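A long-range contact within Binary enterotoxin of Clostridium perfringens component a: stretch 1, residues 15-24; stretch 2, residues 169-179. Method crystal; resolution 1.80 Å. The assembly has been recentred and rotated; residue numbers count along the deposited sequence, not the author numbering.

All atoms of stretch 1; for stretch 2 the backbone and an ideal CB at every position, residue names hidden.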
ATOM      1  N   ASP A  15     -21.316 -13.166  19.782  1.00 44.26           N
ATOM      2  CA  ASP A  15     -21.007 -13.536  21.155  1.00 45.22           C
ATOM      3  C   ASP A  15     -19.986 -12.603  21.732  1.00 44.30           C
ATOM      4  O   ASP A  15     -18.806 -12.942  21.842  1.00 48.15           O
ATOM      5  CB  ASP A  15     -20.457 -14.956  21.256  1.00 42.38           C
ATOM      6  CG  ASP A  15     -20.341 -15.435  22.700  1.00 44.34           C
ATOM      7  OD1 ASP A  15     -20.412 -14.607  23.643  1.00 44.66           O
ATOM      8  OD2 ASP A  15     -20.161 -16.652  22.892  1.00 45.63           O
ATOM      9  N   LYS A  16     -20.410 -11.435  22.144  1.00 48.04           N
ATOM     10  CA  LYS A  16     -19.396 -10.555  22.635  1.00 50.72           C
ATOM     11  C   LYS A  16     -19.107 -10.791  24.111  1.00 46.37           C
ATOM     12  O   LYS A  16     -18.071 -10.364  24.614  1.00 58.92           O
ATOM     13  CB  LYS A  16     -19.789  -9.134  22.321  1.00 56.48           C
ATOM     14  CG  LYS A  16     -18.846  -8.130  22.828  1.00 52.79           C
ATOM     15  CD  LYS A  16     -19.767  -7.147  23.434  1.00 63.65           C
ATOM     16  CE  LYS A  16     -19.413  -6.813  24.838  1.00 65.36           C
ATOM     17  NZ  LYS A  16     -20.267  -5.668  25.237  1.00 76.51           N
ATOM     18  N   ASN A  17     -19.981 -11.522  24.795  1.00 48.00           N
ATOM     19  CA  ASN A  17     -19.661 -11.969  26.145  1.00 47.11           C
ATOM     20  C   ASN A  17     -18.383 -12.808  26.185  1.00 46.21           C
ATOM     21  O   ASN A  17     -17.407 -12.451  26.851  1.00 46.09           O
ATOM     22  CB  ASN A  17     -20.815 -12.775  26.736  1.00 50.84           C
ATOM     23  CG  ASN A  17     -20.523 -13.256  28.151  1.00 57.89           C
ATOM     24  OD1 ASN A  17     -19.819 -14.072  28.766  0.50 50.07           O
ATOM     25  ND2 ASN A  17     -20.805 -12.399  29.124  1.00 61.50           N
ATOM     26  N   SER A  18     -18.396 -13.924  25.469  1.00 50.99           N
ATOM     27  CA  SER A  18     -17.227 -14.802  25.406  1.00 59.97           C
ATOM     28  C   SER A  18     -16.026 -14.072  24.819  1.00 57.68           C
ATOM     29  O   SER A  18     -14.884 -14.306  25.232  1.00 47.20           O
ATOM     30  CB  SER A  18     -17.522 -16.036  24.565  1.00 61.14           C
ATOM     31  OG  SER A  18     -17.507 -15.684  23.195  1.00 63.45           O
ATOM     32  N   ALA A  19     -16.294 -13.198  23.847  1.00 53.80           N
ATOM     33  CA  ALA A  19     -15.248 -12.418  23.201  1.00 45.92           C
ATOM     34  C   ALA A  19     -14.504 -11.557  24.219  1.00 50.12           C
ATOM     35  O   ALA A  19     -13.273 -11.534  24.230  1.00 47.37           O
ATOM     36  CB  ALA A  19     -15.835 -11.543  22.075  1.00 43.26           C
ATOM     37  N   THR A  20     -15.250 -10.862  25.081  1.00 50.07           N
ATOM     38  CA  THR A  20     -14.635  -9.996  26.084  1.00 49.31           C
ATOM     39  C   THR A  20     -13.913 -10.831  27.130  1.00 49.85           C
ATOM     40  O   THR A  20     -12.880 -10.412  27.652  1.00 45.46           O
ATOM     41  CB  THR A  20     -15.668  -9.062  26.794  1.00 51.02           C
ATOM     42  OG1 THR A  20     -16.745  -9.843  27.327  1.00 51.19           O
ATOM     43  CG2 THR A  20     -16.202  -7.985  25.847  1.00 40.57           C
ATOM     44  N   LEU A  21     -14.453 -12.007  27.433  1.00 45.39           N
ATOM     45  CA  LEU A  21     -13.808 -12.890  28.391  1.00 61.54           C
ATOM     46  C   LEU A  21     -12.468 -13.302  27.805  1.00 63.03           C
ATOM     47  O   LEU A  21     -11.411 -13.017  28.380  1.00 61.49           O
ATOM     48  CB  LEU A  21     -14.664 -14.115  28.693  1.00 56.71           C
ATOM     49  CG  LEU A  21     -14.200 -14.828  29.960  1.00 57.15           C
ATOM     50  CD1 LEU A  21     -14.097 -13.839  31.122  1.00 60.75           C
ATOM     51  CD2 LEU A  21     -15.107 -15.998  30.296  1.00 52.56           C
ATOM     52  N   TRP A  22     -12.538 -13.956  26.648  1.00 59.50           N
ATOM     53  CA  TRP A  22     -11.364 -14.275  25.837  1.00 45.13           C
ATOM     54  C   TRP A  22     -10.415 -13.082  25.763  1.00 47.10           C
ATOM     55  O   TRP A  22      -9.221 -13.217  26.025  1.00 48.00           O
ATOM     56  CB  TRP A  22     -11.791 -14.704  24.435  1.00 43.83           C
ATOM     57  CG  TRP A  22     -10.645 -14.920  23.493  1.00 50.34           C
ATOM     58  CD1 TRP A  22      -9.786 -15.984  23.470  1.00 55.21           C
ATOM     59  CD2 TRP A  22     -10.240 -14.058  22.426  1.00 48.33           C
ATOM     60  NE1 TRP A  22      -8.868 -15.832  22.457  1.00 46.73           N
ATOM     61  CE2 TRP A  22      -9.128 -14.658  21.799  1.00 43.59           C
ATOM     62  CE3 TRP A  22     -10.712 -12.838  21.935  1.00 47.71           C
ATOM     63  CZ2 TRP A  22      -8.479 -14.076  20.717  1.00 39.13           C
ATOM     64  CZ3 TRP A  22     -10.064 -12.264  20.857  1.00 44.53           C
ATOM     65  CH2 TRP A  22      -8.960 -12.886  20.260  1.00 39.10           C
ATOM     66  N   ALA A  23     -10.967 -11.911  25.446  1.00 45.35           N
ATOM     67  CA  ALA A  23     -10.178 -10.693  25.342  1.00 47.37           C
ATOM     68  C   ALA A  23      -9.558 -10.313  26.671  1.00 49.33           C
ATOM     69  O   ALA A  23      -8.486  -9.720  26.719  1.00 42.77           O
ATOM     70  CB  ALA A  23     -11.030  -9.555  24.842  1.00 44.68           C
ATOM     71  N   LYS A  24     -10.239 -10.642  27.757  1.00 57.76           N
ATOM     72  CA  LYS A  24      -9.862 -10.058  29.027  1.00 57.95           C
ATOM     73  C   LYS A  24      -8.602 -10.628  29.596  1.00 56.26           C
ATOM     74  O   LYS A  24      -7.699  -9.895  30.008  1.00 47.31           O
ATOM     75  CB  LYS A  24     -10.992 -10.193  30.030  1.00 65.09           C
ATOM     76  CG  LYS A  24     -11.147  -8.848  30.606  1.00 68.68           C
ATOM     77  CD  LYS A  24     -11.510  -8.016  29.413  1.00 76.55           C
ATOM     78  CE  LYS A  24     -11.416  -6.586  29.730  1.00 89.38           C
ATOM     79  NZ  LYS A  24      -9.994  -6.144  29.891  1.00 95.78           N
ATOM     80  N   UNK A 169      -3.585  -7.753  19.358  1.00 33.15           N
ATOM     81  CA  UNK A 169      -3.726  -7.602  20.803  1.00 33.86           C
ATOM     82  C   UNK A 169      -5.120  -7.121  21.211  1.00 39.65           C
ATOM     83  O   UNK A 169      -5.722  -6.281  20.534  1.00 37.93           O
ATOM     84  CB  UNK A 169      -2.671  -6.625  21.326  1.00 33.86           C
ATOM     85  N   UNK A 170      -5.627  -7.668  22.316  1.00 39.36           N
ATOM     86  CA  UNK A 170      -6.898  -7.235  22.892  1.00 33.62           C
ATOM     87  C   UNK A 170      -6.642  -6.026  23.779  1.00 40.98           C
ATOM     88  O   UNK A 170      -5.787  -6.066  24.664  1.00 46.81           O
ATOM     89  CB  UNK A 170      -7.563  -8.363  23.684  1.00 33.62           C
ATOM     90  N   UNK A 171      -7.380  -4.950  23.538  1.00 33.84           N
ATOM     91  CA  UNK A 171      -7.129  -3.693  24.234  1.00 42.24           C
ATOM     92  C   UNK A 171      -8.363  -2.789  24.222  1.00 44.11           C
ATOM     93  O   UNK A 171      -9.361  -3.083  23.554  1.00 41.78           O
ATOM     94  CB  UNK A 171      -5.941  -2.968  23.598  1.00 42.24           C
ATOM     95  N   UNK A 172      -8.287  -1.690  24.967  1.00 50.72           N
ATOM     96  CA  UNK A 172      -9.356  -0.706  24.992  1.00 52.22           C
ATOM     97  C   UNK A 172      -9.730  -0.272  26.396  1.00 58.23           C
ATOM     98  O   UNK A 172      -9.184  -0.788  27.376  1.00 57.36           O
ATOM     99  CB  UNK A 172     -10.592  -1.265  24.285  1.00 52.22           C
ATOM    100  N   UNK A 173     -10.656   0.683  26.488  1.00 59.66           N
ATOM    101  CA  UNK A 173     -11.182   1.146  27.772  1.00 56.88           C
ATOM    102  C   UNK A 173     -12.531   0.515  28.066  1.00 60.03           C
ATOM    103  O   UNK A 173     -12.743  -0.040  29.144  1.00 68.25           O
ATOM    104  CB  UNK A 173     -11.303   2.671  27.785  1.00 56.88           C
ATOM    105  N   UNK A 174     -13.454   0.633  27.114  1.00 58.32           N
ATOM    106  CA  UNK A 174     -14.722  -0.077  27.208  1.00 60.00           C
ATOM    107  C   UNK A 174     -14.353  -1.550  27.258  1.00 64.42           C
ATOM    108  O   UNK A 174     -13.704  -2.081  26.347  1.00 62.69           O
ATOM    109  CB  UNK A 174     -15.661   0.245  26.044  1.00 60.00           C
ATOM    110  N   UNK A 175     -14.757  -2.203  28.339  1.00 66.91           N
ATOM    111  CA  UNK A 175     -14.207  -3.495  28.678  1.00 69.02           C
ATOM    112  C   UNK A 175     -15.213  -4.607  28.367  1.00 67.11           C
ATOM    113  O   UNK A 175     -14.864  -5.779  28.274  1.00 64.03           O
ATOM    114  CB  UNK A 175     -13.804  -3.529  30.154  1.00 69.02           C
ATOM    115  N   UNK A 176     -16.460  -4.207  28.199  1.00 67.80           N
ATOM    116  CA  UNK A 176     -17.338  -4.864  27.279  1.00 65.70           C
ATOM    117  C   UNK A 176     -16.950  -4.225  25.935  1.00 58.72           C
ATOM    118  O   UNK A 176     -16.222  -3.231  25.939  1.00 63.28           O
ATOM    119  CB  UNK A 176     -18.815  -4.697  27.640  1.00 65.70           C
ATOM    120  N   UNK A 177     -17.356  -4.779  24.798  1.00 54.15           N
ATOM    121  CA  UNK A 177     -16.953  -4.208  23.501  1.00 55.10           C
ATOM    122  C   UNK A 177     -15.466  -3.857  23.338  1.00 45.77           C
ATOM    123  O   UNK A 177     -15.114  -2.712  23.066  1.00 50.00           O
ATOM    124  CB  UNK A 177     -17.771  -2.939  23.255  1.00 55.10           C
ATOM    125  N   UNK A 178     -14.602  -4.852  23.505  1.00 42.11           N
ATOM    126  CA  UNK A 178     -13.154  -4.659  23.399  1.00 41.26           C
ATOM    127  C   UNK A 178     -12.613  -4.728  21.973  1.00 30.61           C
ATOM    128  O   UNK A 178     -13.154  -5.440  21.121  1.00 45.66           O
ATOM    129  CB  UNK A 178     -12.440  -5.710  24.252  1.00 41.26           C
ATOM    130  N   UNK A 179     -11.515  -4.019  21.735  1.00 34.07           N
ATOM    131  CA  UNK A 179     -10.946  -3.913  20.391  1.00 30.95           C
ATOM    132  C   UNK A 179      -9.724  -4.807  20.171  1.00 36.94           C
ATOM    133  O   UNK A 179      -9.108  -5.311  21.111  1.00 35.13           O
ATOM    134  CB  UNK A 179     -10.563  -2.458  20.113  1.00 30.95           C
TER

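At position 169 the CA-to-CB bond points away from stretch 1, with nothing of the helix within reach, so the contact sets no preference; the residue is A169. Position 170 is different. Its bond points toward the helix, and the ideal CB lies 3.5 Å from A23 O, with the ring of W22 a little farther off. So close an approach favours a small side chain, such as alanine, serine or cysteine. The residue is S170, whose CB sits 3.4 Å from A23 O and whose OG lies 3.5 Å from A23 CB and 4.0 Å from W22 CZ3; the hydroxyl is hydrogen-bonded to a residue just outside one of the two stretches.

Position 171 again points away, as expected for the next residue of a strand, and many side chains would do; it is Y171. At position 172 phi is 133° and psi 177°, angles at which a CB would be jammed against the preceding carbonyl oxygen. This calls for glycine irrespective of the helix, and G172 is found. Positions 173 and 174 have nothing of stretch 1 near their ideal CB atoms and leave the choice open; they are N173 and D174.

At position 175 the bond runs sideways, but the ideal CB is 3.9 Å from K24 CE, and the nearby ammonium group invites an acidic side chain, or a polar one with an acceptor. E175 forms a salt bridge, OE2 lying 3.2 Å from K24 NZ, while its backbone O packs 3.5 Å from T20 CG2.

Position 176 also points sideways, its ideal CB crowded to 3.0 Å from K16 NZ and 4.6 Å from T20 CG2. The lysine charge would suit an acidic or polar residue. E176 is present, yet its carboxylate makes no salt bridge with K16; instead its CA packs 3.6 Å from T20 CG2.

Position 177 has positive phi and psi (47° and 58°), a conformation that glycine, asparagine and aspartate tolerate best. With K16 NZ 4.2 Å from the ideal CB, a side-chain acceptor would be welcome, favouring the latter two. N177 supplies it: K16 NZ donates to OD1 in a very short hydrogen bond of 2.5 Å.

Position 178 points toward the helix, its ideal CB 4.1 Å from A23 CB and 4.7 Å from T20 CG2. This apolar surface suits leucine, isoleucine, valine or methionine. L178 places CD1 3.5 Å from A23 CB, 3.4 Å from K24 CD and 4.1 Å from T20 CG2, bridging successive turns of the helix. Position 179 points away and is unconstrained here; R179 bonds elsewhere in the structure.

Stretch 2, residues 169-179: ASYGNDEENLR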
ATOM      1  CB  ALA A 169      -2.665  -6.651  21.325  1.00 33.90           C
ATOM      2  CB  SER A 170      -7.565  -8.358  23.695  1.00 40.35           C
ATOM      3  OG  SER A 170      -8.200  -9.306  22.848  1.00 43.44           O
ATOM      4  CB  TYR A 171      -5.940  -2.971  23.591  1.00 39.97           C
ATOM      5  CG  TYR A 171      -6.339  -2.065  22.443  1.00 40.47           C
ATOM      6  CD1 TYR A 171      -6.736  -2.591  21.221  1.00 36.22           C
ATOM      7  CD2 TYR A 171      -6.330  -0.681  22.590  1.00 39.48           C
ATOM      8  CE1 TYR A 171      -7.106  -1.765  20.167  1.00 36.75           C
ATOM      9  CE2 TYR A 171      -6.697   0.148  21.550  1.00 38.18           C
ATOM     10  CZ  TYR A 171      -7.086  -0.397  20.338  1.00 36.83           C
ATOM     11  OH  TYR A 171      -7.453   0.436  19.302  1.00 31.57           O
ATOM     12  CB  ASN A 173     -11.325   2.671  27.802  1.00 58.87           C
ATOM     13  CG  ASN A 173     -10.019   3.391  27.526  1.00 53.12           C
ATOM     14  OD1 ASN A 173      -9.938   4.223  26.619  1.00 52.82           O
ATOM     15  ND2 ASN A 173      -8.991   3.083  28.311  1.00 50.33           N
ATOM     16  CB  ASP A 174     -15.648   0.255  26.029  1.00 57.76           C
ATOM     17  CG  ASP A 174     -16.995  -0.459  26.107  1.00 57.76           C
ATOM     18  OD1 ASP A 174     -17.311  -1.055  27.162  1.00 64.18           O
ATOM     19  OD2 ASP A 174     -17.746  -0.416  25.109  1.00 57.27           O
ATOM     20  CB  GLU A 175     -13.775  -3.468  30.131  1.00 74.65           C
ATOM     21  CG  GLU A 175     -12.274  -3.523  30.236  1.00 80.37           C
ATOM     22  CD  GLU A 175     -11.755  -3.801  31.629  1.00 90.12           C
ATOM     23  OE1 GLU A 175     -11.172  -2.875  32.225  1.00 91.63           O
ATOM     24  OE2 GLU A 175     -11.997  -4.916  32.131  1.00 97.22           O
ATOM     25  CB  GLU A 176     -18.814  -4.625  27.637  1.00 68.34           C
ATOM     26  CG  GLU A 176     -19.180  -4.806  29.117  1.00 66.89           C
ATOM     27  CD  GLU A 176     -18.710  -6.130  29.686  1.00 67.72           C
ATOM     28  OE1 GLU A 176     -19.511  -7.088  29.641  1.00 66.61           O
ATOM     29  OE2 GLU A 176     -17.571  -6.191  30.188  1.00 70.31           O
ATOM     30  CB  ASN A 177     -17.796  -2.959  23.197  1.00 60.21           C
ATOM     31  CG  ASN A 177     -19.180  -3.317  22.762  1.00 69.95           C
ATOM     32  OD1 ASN A 177     -19.936  -3.923  23.529  1.00 76.53           O
ATOM     33  ND2 ASN A 177     -19.533  -2.963  21.535  1.00 67.31           N
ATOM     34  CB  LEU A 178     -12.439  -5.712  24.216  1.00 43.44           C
ATOM     35  CG  LEU A 178     -12.421  -5.364  25.687  1.00 51.25           C
ATOM     36  CD1 LEU A 178     -12.364  -6.674  26.384  1.00 47.98           C
ATOM     37  CD2 LEU A 178     -11.220  -4.507  26.026  1.00 52.87           C
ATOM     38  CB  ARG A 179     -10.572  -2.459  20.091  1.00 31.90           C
ATOM     39  CG  ARG A 179     -11.673  -1.474  20.414  1.00 30.47           C
ATOM     40  CD  ARG A 179     -11.334  -0.067  19.935  1.00 37.22           C
ATOM     41  NE  ARG A 179     -11.141  -0.019  18.490  1.00 35.48           N
ATOM     42  CZ  ARG A 179     -12.132  -0.092  17.608  1.00 34.94           C
ATOM     43  NH1 ARG A 179     -13.381  -0.214  18.027  1.00 28.41           N
ATOM     44  NH2 ARG A 179     -11.877  -0.044  16.310  1.00 31.54           N
TER
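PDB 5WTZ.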